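Local coordinates for foldase protein PrsA (PDB 5TVL) that is predicted to assist the extracellular folding of several secreted proteins after their translocation, and is classed as a peptidyl-prolyl cis-trans isomerase, at residues 102-107 with 229-234; 215-220 with 224-229. All coordinates share one frame; numbering follows the deposited sequence.

Interaction 1. Residues 102-107 with 229-234; sequences AELTDE and KLKTVI
Leu104 lays its two methyl branches against helix 227-239, where they overlap Ile234 and the base of Lys231. CD2 of Leu104 meets the branch methyl CG2 of Ile234 at 3.4 Å and lies 4.0 Å from CB of Ile234. The two side chains cross at a slant. The other branch, CD1 of Leu104, is 4.2 Å from CG of Lys231, and these side chains cross at about a right angle. Lys231 holds its CG anti to the backbone N (chi1 -175°). The apolar start of the chain thus flanks the leucine, while NZ makes a salt bridge to Glu101. No hydrogen bond joins the two segments.

Leu104 sits in the short turn between helices 79-102 and 106-115. Its contact brings helix 227-239 back against this turn. In PrsA proteins the parvulin-type isomerase domain is an insertion between the N- and C-terminal parts of the chain, and this contact joins two parts of the chain that are far apart in sequence. Thr105 is the N-cap of helix 106-115, and from that helix Tyr109 touches both Leu104 and Lys231 while Ala112 touches Ile234. Near the same turn, the backbone O of Asp106 accepts a hydrogen bond from the side-chain amide of Gln74 of a second subunit.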
ATOM      1  N   ALA A 102      -0.812  10.598 -19.207  1.00 55.71           N
ATOM      2  CA  ALA A 102      -0.667  10.296 -20.639  1.00 55.87           C
ATOM      3  C   ALA A 102      -1.090   8.872 -21.019  1.00 56.26           C
ATOM      4  O   ALA A 102      -1.519   8.643 -22.148  1.00 59.46           O
ATOM      5  CB  ALA A 102       0.768  10.544 -21.084  1.00 56.49           C
ATOM      6  N   GLU A 103      -0.958   7.928 -20.086  1.00 59.04           N
ATOM      7  CA  GLU A 103      -1.330   6.520 -20.313  1.00 60.69           C
ATOM      8  C   GLU A 103      -2.764   6.159 -19.877  1.00 58.49           C
ATOM      9  O   GLU A 103      -3.168   4.999 -20.015  1.00 59.07           O
ATOM     10  CB  GLU A 103      -0.311   5.588 -19.633  1.00 61.85           C
ATOM     11  CG  GLU A 103       1.050   5.576 -20.322  1.00 67.31           C
ATOM     12  CD  GLU A 103       2.099   4.737 -19.607  1.00 71.38           C
ATOM     13  OE1 GLU A 103       1.772   4.067 -18.601  1.00 75.49           O
ATOM     14  OE2 GLU A 103       3.264   4.746 -20.060  1.00 71.86           O
ATOM     15  N   LEU A 104      -3.529   7.129 -19.364  1.00 55.37           N
ATOM     16  CA  LEU A 104      -4.943   6.902 -19.031  1.00 55.51           C
ATOM     17  C   LEU A 104      -5.716   6.471 -20.277  1.00 61.57           C
ATOM     18  O   LEU A 104      -5.745   7.197 -21.274  1.00 62.40           O
ATOM     19  CB  LEU A 104      -5.606   8.161 -18.454  1.00 53.52           C
ATOM     20  CG  LEU A 104      -5.289   8.585 -17.020  1.00 51.75           C
ATOM     21  CD1 LEU A 104      -5.893   9.954 -16.749  1.00 53.07           C
ATOM     22  CD2 LEU A 104      -5.792   7.569 -16.007  1.00 50.02           C
ATOM     23  N   THR A 105      -6.316   5.284 -20.211  1.00 65.99           N
ATOM     24  CA  THR A 105      -7.205   4.782 -21.254  1.00 68.92           C
ATOM     25  C   THR A 105      -8.656   4.960 -20.817  1.00 69.98           C
ATOM     26  O   THR A 105      -8.936   5.279 -19.657  1.00 68.34           O
ATOM     27  CB  THR A 105      -6.949   3.289 -21.547  1.00 69.98           C
ATOM     28  OG1 THR A 105      -7.176   2.517 -20.360  1.00 65.91           O
ATOM     29  CG2 THR A 105      -5.519   3.071 -22.028  1.00 71.76           C
ATOM     30  N   ASP A 106      -9.571   4.744 -21.758  1.00 70.65           N
ATOM     31  CA  ASP A 106     -11.005   4.800 -21.479  1.00 65.07           C
ATOM     32  C   ASP A 106     -11.443   3.600 -20.628  1.00 61.35           C
ATOM     33  O   ASP A 106     -12.274   3.747 -19.733  1.00 59.58           O
ATOM     34  CB  ASP A 106     -11.811   4.884 -22.782  1.00 71.00           C
ATOM     35  CG  ASP A 106     -11.525   6.162 -23.568  1.00 76.88           C
ATOM     36  OD1 ASP A 106     -10.334   6.504 -23.727  1.00 83.11           O
ATOM     37  OD2 ASP A 106     -12.485   6.822 -24.028  1.00 72.36           O
ATOM     38  N   GLU A 107     -10.869   2.427 -20.901  1.00 58.56           N
ATOM     39  CA  GLU A 107     -11.091   1.224 -20.077  1.00 58.89           C
ATOM     40  C   GLU A 107     -10.677   1.380 -18.606  1.00 59.55           C
ATOM     41  O   GLU A 107     -11.334   0.832 -17.719  1.00 56.98           O
ATOM     42  CB  GLU A 107     -10.369   0.010 -20.681  1.00 60.64           C
ATOM     43  CG  GLU A 107     -11.087  -0.604 -21.869  1.00 65.97           C
ATOM     44  CD  GLU A 107     -12.418  -1.241 -21.494  1.00 67.52           C
ATOM     45  OE1 GLU A 107     -12.473  -1.985 -20.489  1.00 66.16           O
ATOM     46  OE2 GLU A 107     -13.416  -0.992 -22.202  1.00 62.91           O
ATOM     47  N   LYS A 229     -12.534  12.838  -9.655  1.00 50.51           N
ATOM     48  CA  LYS A 229     -12.311  11.906  -8.543  1.00 50.58           C
ATOM     49  C   LYS A 229     -11.774  10.554  -9.031  1.00 49.55           C
ATOM     50  O   LYS A 229     -10.947   9.936  -8.355  1.00 51.74           O
ATOM     51  CB  LYS A 229     -13.586  11.706  -7.720  1.00 53.25           C
ATOM     52  CG  LYS A 229     -13.984  12.921  -6.895  1.00 59.37           C
ATOM     53  CD  LYS A 229     -15.154  12.599  -5.975  1.00 69.02           C
ATOM     54  CE  LYS A 229     -15.376  13.669  -4.913  1.00 74.19           C
ATOM     55  NZ  LYS A 229     -15.977  14.914  -5.463  1.00 72.49           N
ATOM     56  N   LEU A 230     -12.237  10.109 -10.199  1.00 46.37           N
ATOM     57  CA  LEU A 230     -11.726   8.882 -10.824  1.00 46.48           C
ATOM     58  C   LEU A 230     -10.311   9.060 -11.376  1.00 44.25           C
ATOM     59  O   LEU A 230      -9.514   8.126 -11.353  1.00 42.86           O
ATOM     60  CB  LEU A 230     -12.660   8.408 -11.940  1.00 48.17           C
ATOM     61  CG  LEU A 230     -14.079   8.034 -11.508  1.00 51.94           C
ATOM     62  CD1 LEU A 230     -14.946   7.767 -12.731  1.00 57.28           C
ATOM     63  CD2 LEU A 230     -14.077   6.836 -10.569  1.00 51.89           C
ATOM     64  N   LYS A 231     -10.013  10.256 -11.884  1.00 46.42           N
ATOM     65  CA  LYS A 231      -8.670  10.596 -12.357  1.00 48.10           C
ATOM     66  C   LYS A 231      -7.640  10.539 -11.221  1.00 48.58           C
ATOM     67  O   LYS A 231      -6.562   9.980 -11.408  1.00 42.68           O
ATOM     68  CB  LYS A 231      -8.670  11.980 -13.023  1.00 53.10           C
ATOM     69  CG  LYS A 231      -7.354  12.398 -13.665  1.00 58.80           C
ATOM     70  CD  LYS A 231      -7.561  13.582 -14.601  1.00 70.83           C
ATOM     71  CE  LYS A 231      -6.253  14.226 -15.033  1.00 79.10           C
ATOM     72  NZ  LYS A 231      -5.806  15.269 -14.070  1.00 86.10           N
ATOM     73  N   THR A 232      -7.980  11.093 -10.055  1.00 50.59           N
ATOM     74  CA  THR A 232      -7.046  11.142  -8.915  1.00 53.60           C
ATOM     75  C   THR A 232      -6.724   9.763  -8.329  1.00 53.17           C
ATOM     76  O   THR A 232      -5.574   9.510  -7.960  1.00 50.22           O
ATOM     77  CB  THR A 232      -7.551  12.052  -7.771  1.00 56.30           C
ATOM     78  OG1 THR A 232      -8.862  11.643  -7.364  1.00 66.81           O
ATOM     79  CG2 THR A 232      -7.580  13.512  -8.208  1.00 59.18           C
ATOM     80  N   VAL A 233      -7.727   8.888  -8.242  1.00 54.56           N
ATOM     81  CA  VAL A 233      -7.525   7.537  -7.680  1.00 62.48           C
ATOM     82  C   VAL A 233      -6.685   6.631  -8.588  1.00 59.72           C
ATOM     83  O   VAL A 233      -5.923   5.800  -8.090  1.00 63.46           O
ATOM     84  CB  VAL A 233      -8.848   6.818  -7.291  1.00 73.01           C
ATOM     85  CG1 VAL A 233      -9.608   7.625  -6.243  1.00 79.70           C
ATOM     86  CG2 VAL A 233      -9.733   6.512  -8.498  1.00 72.76           C
ATOM     87  N   ILE A 234      -6.826   6.795  -9.904  1.00 53.18           N
ATOM     88  CA  ILE A 234      -5.986   6.075 -10.874  1.00 50.28           C
ATOM     89  C   ILE A 234      -4.540   6.598 -10.844  1.00 51.02           C
ATOM     90  O   ILE A 234      -3.594   5.809 -10.960  1.00 53.65           O
ATOM     91  CB  ILE A 234      -6.569   6.149 -12.312  1.00 47.55           C
ATOM     92  CG1 ILE A 234      -7.924   5.434 -12.368  1.00 47.94           C
ATOM     93  CG2 ILE A 234      -5.616   5.522 -13.334  1.00 47.35           C
ATOM     94  CD1 ILE A 234      -8.760   5.775 -13.582  1.00 49.97           C
TER

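Interaction 2. Residues 215-220 with 224-229; sequences KKTEKS and DDYKEK
Ser220 OG is held by two groups: it donates to Asp225 OD2 at 2.6 Å and is hydrogen-bonded to Asn222 N. The second bond, two residues along the chain, makes an ST turn at the start of the short link. The carboxylate oxygen is met nearly along its C-O axis. Ser220 OG is anti to its own backbone N (chi1 167°), a setting that carries the hydroxyl across to the aspartate.

The backbone of Ser220 is tied as well. Its N donates to Tyr226 OH at 3.2 Å, and the bond is nearly straight (171°). This N lies near the ring plane, at the ring edge. Ser220 CB approaches the same part of the ring, 3.8 Å from Tyr226 CE2. One face of the Tyr226 ring is covered by CB of Asp225, 4.2 Å above the plane, over the ring centre.

The contact closes the connection from strand 207-216, in the sheet of the parvulin-type region, to helix 227-239. Tyr226 reaches back to the chain leaving the strand. OH of Tyr226 also lies 4.1 Å from the methyl CG2 of Thr217. Pro118 touches both Thr217 and Tyr226, and the Tyr116 ring meets that of Tyr226 at about 45°. Lys219 points its amine elsewhere, to the carbonyls of Phe113 and Tyr116.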
ATOM      1  N   LYS A 215     -27.396   9.712   4.456  1.00 84.85           N
ATOM      2  CA  LYS A 215     -27.662  10.125   3.072  1.00 91.61           C
ATOM      3  C   LYS A 215     -26.836   9.293   2.089  1.00 95.46           C
ATOM      4  O   LYS A 215     -25.741   8.835   2.424  1.00 95.00           O
ATOM      5  CB  LYS A 215     -27.346  11.618   2.903  1.00 91.72           C
ATOM      6  CG  LYS A 215     -27.998  12.298   1.704  1.00 96.69           C
ATOM      7  CD  LYS A 215     -29.506  12.440   1.871  1.00102.99           C
ATOM      8  CE  LYS A 215     -30.108  13.403   0.858  1.00109.34           C
ATOM      9  NZ  LYS A 215     -29.965  14.831   1.260  1.00106.57           N
ATOM     10  N   LYS A 216     -27.373   9.102   0.884  1.00 60.44           N
ATOM     11  CA  LYS A 216     -26.715   8.335  -0.173  1.00 63.59           C
ATOM     12  C   LYS A 216     -26.949   9.022  -1.514  1.00 65.08           C
ATOM     13  O   LYS A 216     -28.095   9.241  -1.900  1.00 63.68           O
ATOM     14  CB  LYS A 216     -27.270   6.906  -0.220  1.00 69.11           C
ATOM     15  CG  LYS A 216     -26.527   5.962  -1.164  1.00 77.04           C
ATOM     16  CD  LYS A 216     -27.298   4.671  -1.415  1.00 81.70           C
ATOM     17  CE  LYS A 216     -27.387   3.804  -0.168  1.00 86.95           C
ATOM     18  NZ  LYS A 216     -27.883   2.430  -0.462  1.00 90.16           N
ATOM     19  N   THR A 217     -25.867   9.361  -2.212  1.00 68.84           N
ATOM     20  CA  THR A 217     -25.960   9.933  -3.555  1.00 75.66           C
ATOM     21  C   THR A 217     -26.353   8.834  -4.543  1.00 76.34           C
ATOM     22  O   THR A 217     -25.855   7.707  -4.457  1.00 75.88           O
ATOM     23  CB  THR A 217     -24.621  10.574  -3.997  1.00 81.01           C
ATOM     24  OG1 THR A 217     -24.268  11.625  -3.090  1.00 76.76           O
ATOM     25  CG2 THR A 217     -24.710  11.148  -5.417  1.00 84.16           C
ATOM     26  N   GLU A 218     -27.254   9.167  -5.466  1.00 76.68           N
ATOM     27  CA  GLU A 218     -27.643   8.262  -6.545  1.00 74.83           C
ATOM     28  C   GLU A 218     -26.549   8.301  -7.608  1.00 68.13           C
ATOM     29  O   GLU A 218     -26.200   9.378  -8.097  1.00 60.16           O
ATOM     30  CB  GLU A 218     -28.991   8.682  -7.139  1.00 83.54           C
ATOM     31  CG  GLU A 218     -29.614   7.662  -8.085  1.00 92.51           C
ATOM     32  CD  GLU A 218     -30.963   8.108  -8.635  1.00 97.51           C
ATOM     33  OE1 GLU A 218     -31.832   8.525  -7.839  1.00 98.42           O
ATOM     34  OE2 GLU A 218     -31.160   8.030  -9.867  1.00 88.49           O
ATOM     35  N   LYS A 219     -26.010   7.133  -7.953  1.00 66.97           N
ATOM     36  CA  LYS A 219     -24.898   7.038  -8.902  1.00 63.45           C
ATOM     37  C   LYS A 219     -25.332   7.418 -10.322  1.00 61.28           C
ATOM     38  O   LYS A 219     -26.157   6.737 -10.928  1.00 61.05           O
ATOM     39  CB  LYS A 219     -24.306   5.627  -8.900  1.00 66.26           C
ATOM     40  CG  LYS A 219     -23.025   5.504  -9.710  1.00 71.38           C
ATOM     41  CD  LYS A 219     -22.343   4.168  -9.486  1.00 74.34           C
ATOM     42  CE  LYS A 219     -21.074   4.072 -10.313  1.00 71.86           C
ATOM     43  NZ  LYS A 219     -20.377   2.774 -10.112  1.00 71.10           N
ATOM     44  N   SER A 220     -24.757   8.503 -10.840  1.00 59.27           N
ATOM     45  CA  SER A 220     -25.080   9.017 -12.176  1.00 58.45           C
ATOM     46  C   SER A 220     -24.708   8.058 -13.307  1.00 58.64           C
ATOM     47  O   SER A 220     -23.894   7.147 -13.133  1.00 57.62           O
ATOM     48  CB  SER A 220     -24.380  10.366 -12.409  1.00 59.96           C
ATOM     49  OG  SER A 220     -24.427  10.760 -13.772  1.00 61.73           O
ATOM     50  N   ASP A 224     -18.548  11.862 -16.676  1.00 55.15           N
ATOM     51  CA  ASP A 224     -18.001  13.217 -16.486  1.00 57.81           C
ATOM     52  C   ASP A 224     -18.379  13.890 -15.155  1.00 59.50           C
ATOM     53  O   ASP A 224     -17.680  14.803 -14.714  1.00 66.92           O
ATOM     54  CB  ASP A 224     -18.372  14.136 -17.667  1.00 60.54           C
ATOM     55  CG  ASP A 224     -17.639  13.772 -18.968  1.00 63.48           C
ATOM     56  OD1 ASP A 224     -16.460  13.351 -18.922  1.00 64.50           O
ATOM     57  OD2 ASP A 224     -18.246  13.926 -20.051  1.00 63.81           O
ATOM     58  N   ASP A 225     -19.464  13.440 -14.521  1.00 61.39           N
ATOM     59  CA  ASP A 225     -19.836  13.896 -13.171  1.00 62.73           C
ATOM     60  C   ASP A 225     -18.823  13.488 -12.086  1.00 61.48           C
ATOM     61  O   ASP A 225     -18.735  14.152 -11.052  1.00 62.65           O
ATOM     62  CB  ASP A 225     -21.227  13.367 -12.778  1.00 67.69           C
ATOM     63  CG  ASP A 225     -22.345  13.884 -13.684  1.00 72.99           C
ATOM     64  OD1 ASP A 225     -22.306  15.061 -14.102  1.00 78.89           O
ATOM     65  OD2 ASP A 225     -23.277  13.103 -13.967  1.00 70.01           O
ATOM     66  N   TYR A 226     -18.086  12.395 -12.315  1.00 57.45           N
ATOM     67  CA  TYR A 226     -17.061  11.910 -11.374  1.00 57.02           C
ATOM     68  C   TYR A 226     -15.632  11.845 -11.953  1.00 55.43           C
ATOM     69  O   TYR A 226     -14.721  11.396 -11.261  1.00 53.29           O
ATOM     70  CB  TYR A 226     -17.460  10.525 -10.845  1.00 54.94           C
ATOM     71  CG  TYR A 226     -18.887  10.445 -10.338  1.00 54.76           C
ATOM     72  CD1 TYR A 226     -19.279  11.125  -9.183  1.00 55.15           C
ATOM     73  CD2 TYR A 226     -19.850   9.691 -11.015  1.00 53.42           C
ATOM     74  CE1 TYR A 226     -20.587  11.058  -8.715  1.00 53.66           C
ATOM     75  CE2 TYR A 226     -21.159   9.619 -10.557  1.00 52.77           C
ATOM     76  CZ  TYR A 226     -21.526  10.301  -9.407  1.00 53.28           C
ATOM     77  OH  TYR A 226     -22.825  10.231  -8.948  1.00 52.40           O
ATOM     78  N   LYS A 227     -15.440  12.318 -13.190  1.00 58.33           N
ATOM     79  CA  LYS A 227     -14.162  12.210 -13.932  1.00 63.08           C
ATOM     80  C   LYS A 227     -12.926  12.583 -13.105  1.00 67.69           C
ATOM     81  O   LYS A 227     -11.920  11.874 -13.142  1.00 66.06           O
ATOM     82  CB  LYS A 227     -14.220  13.091 -15.194  1.00 68.81           C
ATOM     83  CG  LYS A 227     -13.025  13.025 -16.147  1.00 73.17           C
ATOM     84  CD  LYS A 227     -13.206  12.012 -17.271  1.00 73.76           C
ATOM     85  CE  LYS A 227     -12.152  12.213 -18.354  1.00 75.26           C
ATOM     86  NZ  LYS A 227     -12.204  11.179 -19.424  1.00 71.04           N
ATOM     87  N   GLU A 228     -13.017  13.687 -12.362  1.00 71.50           N
ATOM     88  CA  GLU A 228     -11.886  14.198 -11.576  1.00 75.78           C
ATOM     89  C   GLU A 228     -11.524  13.309 -10.386  1.00 67.07           C
ATOM     90  O   GLU A 228     -10.340  13.064 -10.136  1.00 65.43           O
ATOM     91  CB  GLU A 228     -12.160  15.632 -11.101  1.00 83.53           C
ATOM     92  CG  GLU A 228     -12.238  16.653 -12.230  1.00 90.26           C
ATOM     93  CD  GLU A 228     -10.914  16.832 -12.955  1.00 94.02           C
ATOM     94  OE1 GLU A 228      -9.913  17.191 -12.296  1.00 92.25           O
ATOM     95  OE2 GLU A 228     -10.872  16.610 -14.183  1.00 93.92           O
ATOM     96  N   LYS A 229     -12.534  12.838  -9.655  1.00 50.51           N
ATOM     97  CA  LYS A 229     -12.311  11.906  -8.543  1.00 50.58           C
ATOM     98  C   LYS A 229     -11.774  10.554  -9.031  1.00 49.55           C
ATOM     99  O   LYS A 229     -10.947   9.936  -8.355  1.00 51.74           O
ATOM    100  CB  LYS A 229     -13.586  11.706  -7.720  1.00 53.25           C
ATOM    101  CG  LYS A 229     -13.984  12.921  -6.895  1.00 59.37           C
ATOM    102  CD  LYS A 229     -15.154  12.599  -5.975  1.00 69.02           C
ATOM    103  CE  LYS A 229     -15.376  13.669  -4.913  1.00 74.19           C
ATOM    104  NZ  LYS A 229     -15.977  14.914  -5.463  1.00 72.49           N
TER

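In the fold
From the N terminus, the chain runs through helix 79-102 and reaches the turn at 102-107. It then passes helix 106-115 and enters the sheet of the parvulin-type region. Strand 207-216 is the last strand of that sheet along the chain, and residues 215-220 lead out of it. Interaction 2 closes a short local loop there, with three residues between its segments. Helix 227-239 follows, and interaction 1 closes a long loop, with 121 residues between its segments, by returning to 102-107. The segments overlap at Lys229, and the contact centres are about 15 Å apart. Interaction 2 ties the approach to helix 227-239 to the chain leaving strand 207-216; interaction 1 ties helix 227-239 to the turn between helices 79-102 and 106-115.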